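Local coordinates for protein pectinesterase (Sitophilus oryzae, PDB 4PMH) that hydrolyses the methyl esters of pectin, releasing methanol, and is likely to serve the weevil in digesting plant cell walls, at residues 88-93 with 158-163; 96-101 with 190-195. All coordinates share one frame; numbering follows the deposited sequence.

Contact 1: 88-93 with 158-163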
# COMPACT_ATOMS: atom_id res chain seq x y z
N PRO A 88 21.21 -3.94 0.31
CA PRO A 88 20.26 -2.89 -0.09
C PRO A 88 20.05 -2.91 -1.61
O PRO A 88 21.02 -2.85 -2.37
CB PRO A 88 20.93 -1.58 0.38
CG PRO A 88 22.12 -2.01 1.18
CD PRO A 88 22.51 -3.35 0.64
N LEU A 89 18.79 -2.95 -2.03
CA LEU A 89 18.46 -3.05 -3.44
C LEU A 89 17.61 -1.87 -3.93
O LEU A 89 16.66 -1.45 -3.27
CB LEU A 89 17.68 -4.34 -3.67
CG LEU A 89 18.30 -5.67 -3.23
CD1 LEU A 89 17.29 -6.80 -3.50
CD2 LEU A 89 19.57 -5.98 -3.97
N THR A 90 17.98 -1.35 -5.10
CA THR A 90 17.18 -0.39 -5.83
C THR A 90 16.77 -1.05 -7.15
O THR A 90 17.63 -1.50 -7.90
CB THR A 90 18.00 0.89 -6.11
OG1 THR A 90 18.33 1.49 -4.86
CG2 THR A 90 17.23 1.87 -6.95
N ILE A 91 15.47 -1.16 -7.39
CA ILE A 91 14.95 -1.75 -8.61
C ILE A 91 14.22 -0.65 -9.35
O ILE A 91 13.22 -0.14 -8.86
CB ILE A 91 13.99 -2.93 -8.29
CG1 ILE A 91 14.72 -4.04 -7.52
CG2 ILE A 91 13.39 -3.52 -9.58
CD1 ILE A 91 14.53 -3.97 -6.03
N TYR A 92 14.72 -0.29 -10.54
CA TYR A 92 14.14 0.79 -11.30
C TYR A 92 13.91 0.50 -12.76
O TYR A 92 14.68 -0.21 -13.38
CB TYR A 92 14.97 2.05 -11.15
CG TYR A 92 16.31 2.05 -11.85
CD1 TYR A 92 17.44 1.57 -11.22
CD2 TYR A 92 16.43 2.57 -13.10
CE1 TYR A 92 18.68 1.60 -11.86
CE2 TYR A 92 17.65 2.63 -13.74
CZ TYR A 92 18.77 2.13 -13.11
OH TYR A 92 19.99 2.15 -13.76
N GLY A 93 12.85 1.08 -13.29
CA GLY A 93 12.52 0.96 -14.70
C GLY A 93 13.46 1.83 -15.53
O GLY A 93 13.82 2.94 -15.13
N ALA A 158 15.15 -1.67 3.31
CA ALA A 158 16.03 -0.80 2.53
C ALA A 158 15.88 -0.89 1.00
O ALA A 158 16.73 -0.40 0.25
CB ALA A 158 17.49 -1.08 2.90
N VAL A 159 14.80 -1.52 0.55
CA VAL A 159 14.53 -1.61 -0.86
C VAL A 159 13.97 -0.28 -1.37
O VAL A 159 13.10 0.32 -0.73
CB VAL A 159 13.50 -2.72 -1.17
CG1 VAL A 159 13.12 -2.69 -2.62
CG2 VAL A 159 14.08 -4.07 -0.79
N GLN A 160 14.46 0.12 -2.54
CA GLN A 160 13.94 1.25 -3.28
C GLN A 160 13.29 0.73 -4.58
O GLN A 160 13.89 -0.08 -5.30
CB GLN A 160 15.08 2.25 -3.60
CG GLN A 160 15.77 2.84 -2.38
CD GLN A 160 16.88 3.82 -2.74
OE1 GLN A 160 17.40 3.81 -3.86
NE2 GLN A 160 17.28 4.63 -1.78
N ILE A 161 12.06 1.17 -4.85
CA ILE A 161 11.34 0.80 -6.07
C ILE A 161 11.07 2.11 -6.80
O ILE A 161 10.45 3.01 -6.23
CB ILE A 161 10.00 0.09 -5.77
CG1 ILE A 161 10.22 -1.22 -5.01
CG2 ILE A 161 9.27 -0.21 -7.06
CD1 ILE A 161 8.91 -1.87 -4.53
N VAL A 162 11.52 2.22 -8.04
CA VAL A 162 11.59 3.53 -8.71
C VAL A 162 11.18 3.41 -10.16
O VAL A 162 11.57 2.45 -10.83
CB VAL A 162 13.03 4.06 -8.66
CG1 VAL A 162 13.12 5.47 -9.25
CG2 VAL A 162 13.56 4.01 -7.24
N ASN A 163 10.41 4.39 -10.65
CA ASN A 163 10.16 4.53 -12.08
C ASN A 163 9.65 3.25 -12.76
O ASN A 163 10.17 2.80 -13.76
CB ASN A 163 11.44 5.04 -12.79
CG ASN A 163 11.17 5.53 -14.21
OD1 ASN A 163 10.11 6.08 -14.48
ND2 ASN A 163 12.12 5.34 -15.10
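T90 OG1 is gripped from two quarters: it gives its proton to Q160 OE1 at 2.7 Å and also bonds R66 NH1, while Q160 NE2 is held in turn by Q189 on the following strand. The two strands bearing T90 and Q160 are parallel neighbours in one sheet of the right-handed parallel beta-helix characteristic of pectin methylesterases, and the pair adds a side-chain hydrogen bond to the backbone bonds of the sheet. T90 OG1 (chi1 -63°) and Q160 CG (chi1 -61°) each stand anti to their own carbonyl carbon, and from these matching starts on one face the hydroxyl meets the extended glutamine from above its carbonyl plane, 43° out of it. Bonded on both its oxygen and its nitrogen, the Q160 amide should be discouraged from flipping.

Beneath this runs the regular parallel pattern. Q160 N donates to L89 O, and I91 N reaches Q160 O at 2.8 Å; V162 N to I91 O and G93 N to V162 O continue it. On the opposite face I91 CD1 lies 3.9 Å from V159 CG1. Y92 shares the face of T90 and V162: its CB sits 3.7 Å from V162 CB, its ring leads away from V162, and OH bonds K39 O. Beyond the last rung, N163 ND2 bonds both G95 O and G93 O, the latter at 2.9 Å.

Contact 2: 96-101 with 190-195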
# COMPACT_ATOMS: atom_id res chain seq x y z
N SER A 96 11.53 6.36 -19.87
CA SER A 96 11.46 7.79 -19.58
C SER A 96 10.36 8.11 -18.57
O SER A 96 10.48 9.06 -17.79
CB SER A 96 11.20 8.60 -20.86
OG SER A 96 11.13 9.98 -20.54
N SER A 97 9.30 7.29 -18.60
CA SER A 97 8.15 7.41 -17.73
C SER A 97 7.99 6.08 -16.98
O SER A 97 8.34 5.03 -17.50
CB SER A 97 6.92 7.70 -18.58
OG SER A 97 5.71 7.28 -17.96
N PRO A 98 7.41 6.11 -15.76
CA PRO A 98 7.20 4.82 -15.07
C PRO A 98 6.23 3.90 -15.78
O PRO A 98 6.24 2.69 -15.55
CB PRO A 98 6.62 5.22 -13.70
CG PRO A 98 6.10 6.62 -13.88
CD PRO A 98 6.99 7.26 -14.92
N SER A 99 5.38 4.45 -16.64
CA SER A 99 4.46 3.63 -17.43
C SER A 99 5.17 2.77 -18.49
O SER A 99 4.59 1.80 -19.00
CB SER A 99 3.38 4.51 -18.08
OG SER A 99 3.98 5.45 -18.94
N ASP A 100 6.42 3.11 -18.80
CA ASP A 100 7.21 2.39 -19.79
C ASP A 100 7.73 1.01 -19.32
O ASP A 100 8.25 0.24 -20.12
CB ASP A 100 8.42 3.25 -20.22
CG ASP A 100 8.00 4.51 -20.97
OD1 ASP A 100 6.89 4.52 -21.55
OD2 ASP A 100 8.77 5.50 -20.97
N THR A 101 7.65 0.73 -18.02
CA THR A 101 8.10 -0.53 -17.47
C THR A 101 6.98 -1.10 -16.62
O THR A 101 6.66 -0.54 -15.58
CB THR A 101 9.37 -0.33 -16.65
OG1 THR A 101 10.33 0.40 -17.43
CG2 THR A 101 9.95 -1.68 -16.25
N ILE A 190 9.35 4.02 -2.21
CA ILE A 190 8.70 3.84 -3.51
C ILE A 190 8.61 5.22 -4.15
O ILE A 190 7.98 6.13 -3.60
CB ILE A 190 7.27 3.29 -3.36
CG1 ILE A 190 7.26 1.96 -2.62
CG2 ILE A 190 6.62 3.13 -4.72
CD1 ILE A 190 7.46 2.08 -1.14
N HIS A 191 9.25 5.42 -5.30
CA HIS A 191 9.38 6.76 -5.86
C HIS A 191 9.07 6.76 -7.35
O HIS A 191 9.65 5.98 -8.10
CB HIS A 191 10.77 7.29 -5.59
CG HIS A 191 11.04 8.65 -6.17
ND1 HIS A 191 10.30 9.76 -5.83
CD2 HIS A 191 11.99 9.08 -7.03
CE1 HIS A 191 10.77 10.81 -6.48
NE2 HIS A 191 11.80 10.43 -7.21
N ASN A 192 8.16 7.63 -7.77
CA ASN A 192 7.84 7.77 -9.18
C ASN A 192 7.33 6.46 -9.78
O ASN A 192 7.78 6.01 -10.81
CB ASN A 192 9.05 8.30 -9.96
CG ASN A 192 8.69 8.75 -11.37
OD1 ASN A 192 7.61 9.32 -11.62
ND2 ASN A 192 9.59 8.50 -12.32
N ALA A 193 6.36 5.85 -9.11
CA ALA A 193 5.85 4.56 -9.52
C ALA A 193 4.36 4.64 -9.74
O ALA A 193 3.71 5.64 -9.38
CB ALA A 193 6.18 3.51 -8.46
N ARG A 194 3.83 3.58 -10.34
CA ARG A 194 2.42 3.45 -10.61
C ARG A 194 1.99 2.06 -10.10
O ARG A 194 2.58 1.05 -10.50
CB ARG A 194 2.16 3.58 -12.14
CG ARG A 194 2.62 4.90 -12.78
CD ARG A 194 2.44 4.96 -14.31
NE ARG A 194 1.06 4.69 -14.73
CZ ARG A 194 0.63 3.61 -15.39
NH1 ARG A 194 1.44 2.62 -15.77
NH2 ARG A 194 -0.67 3.51 -15.69
N LEU A 195 1.01 2.02 -9.21
CA LEU A 195 0.58 0.80 -8.57
C LEU A 195 -0.90 0.61 -8.92
O LEU A 195 -1.73 1.45 -8.57
CB LEU A 195 0.83 0.89 -7.04
CG LEU A 195 2.26 1.29 -6.62
CD1 LEU A 195 2.33 1.55 -5.13
CD2 LEU A 195 3.26 0.20 -7.02
O HOH W 1 10.43 8.82 -15.06
O HOH W 2 2.00 0.80 -18.04
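The ring of P98 presses against the backbone of N192, with P98 CB only 3.2 Å from N192 O, the tight part of a contact at the turns of the beta-helix, where the loop joining strands 89-93 and 101-105 meets the bend between strands 188-191 and 194-196. The side chains of P98 and N192 cross at about a right angle, P98 CG lying 3.8 Å from N192 OD1. R194 CG approaches P98 CG to 4.0 Å, and the bend at chi3 (56°) turns NE out of an extended course. The guanidinium then passes obliquely by S99, whose CB is 3.6 Å from NH1.

The polar side is looser, for no hydrogen bond joins the two segments directly. One water donates to S96 O and accepts from N192 ND2 at 2.9 Å; another links S99 O to R194 NH1, weakly on the arginine side. The stronger partner of NH1 is S165 OG, which also bonds P98 O. An alanine in place of R194 would probably leave S165 OG without its guanidinium mate and open a gap beside the proline ring.

D100 OD2 accepts from S97 N at 3.0 Å, and S97 OG pairs with S99 OG at 2.7 Å. The chemistry thus implies a turn held partly by its own bonds, meeting 190-195 through van der Waals packing, with water and the S165 hydroxyl as polar go-betweens.

How the contacts relate
The segments alternate along the chain, 88-93, 96-101, 158-163 and 190-195, so the two contacts interlock although their centres are about 11 Å apart. Strand 160-162 sits between strands 89-93 and 188-191 in the long parallel sheet. Contact 1 therefore joins one pair of neighbouring strands, whereas contact 2, at the turns leading to the next sheet, joins the coils on either side of strand 160-162, with N163 of the middle coil touching both P98 and N192. The two also touch: I161 O and H191 N, 2.8 Å apart, form a probable hydrogen bond. Together they illustrate how a beta-helix is stacked coil on coil, here away from the annotated active-site residues.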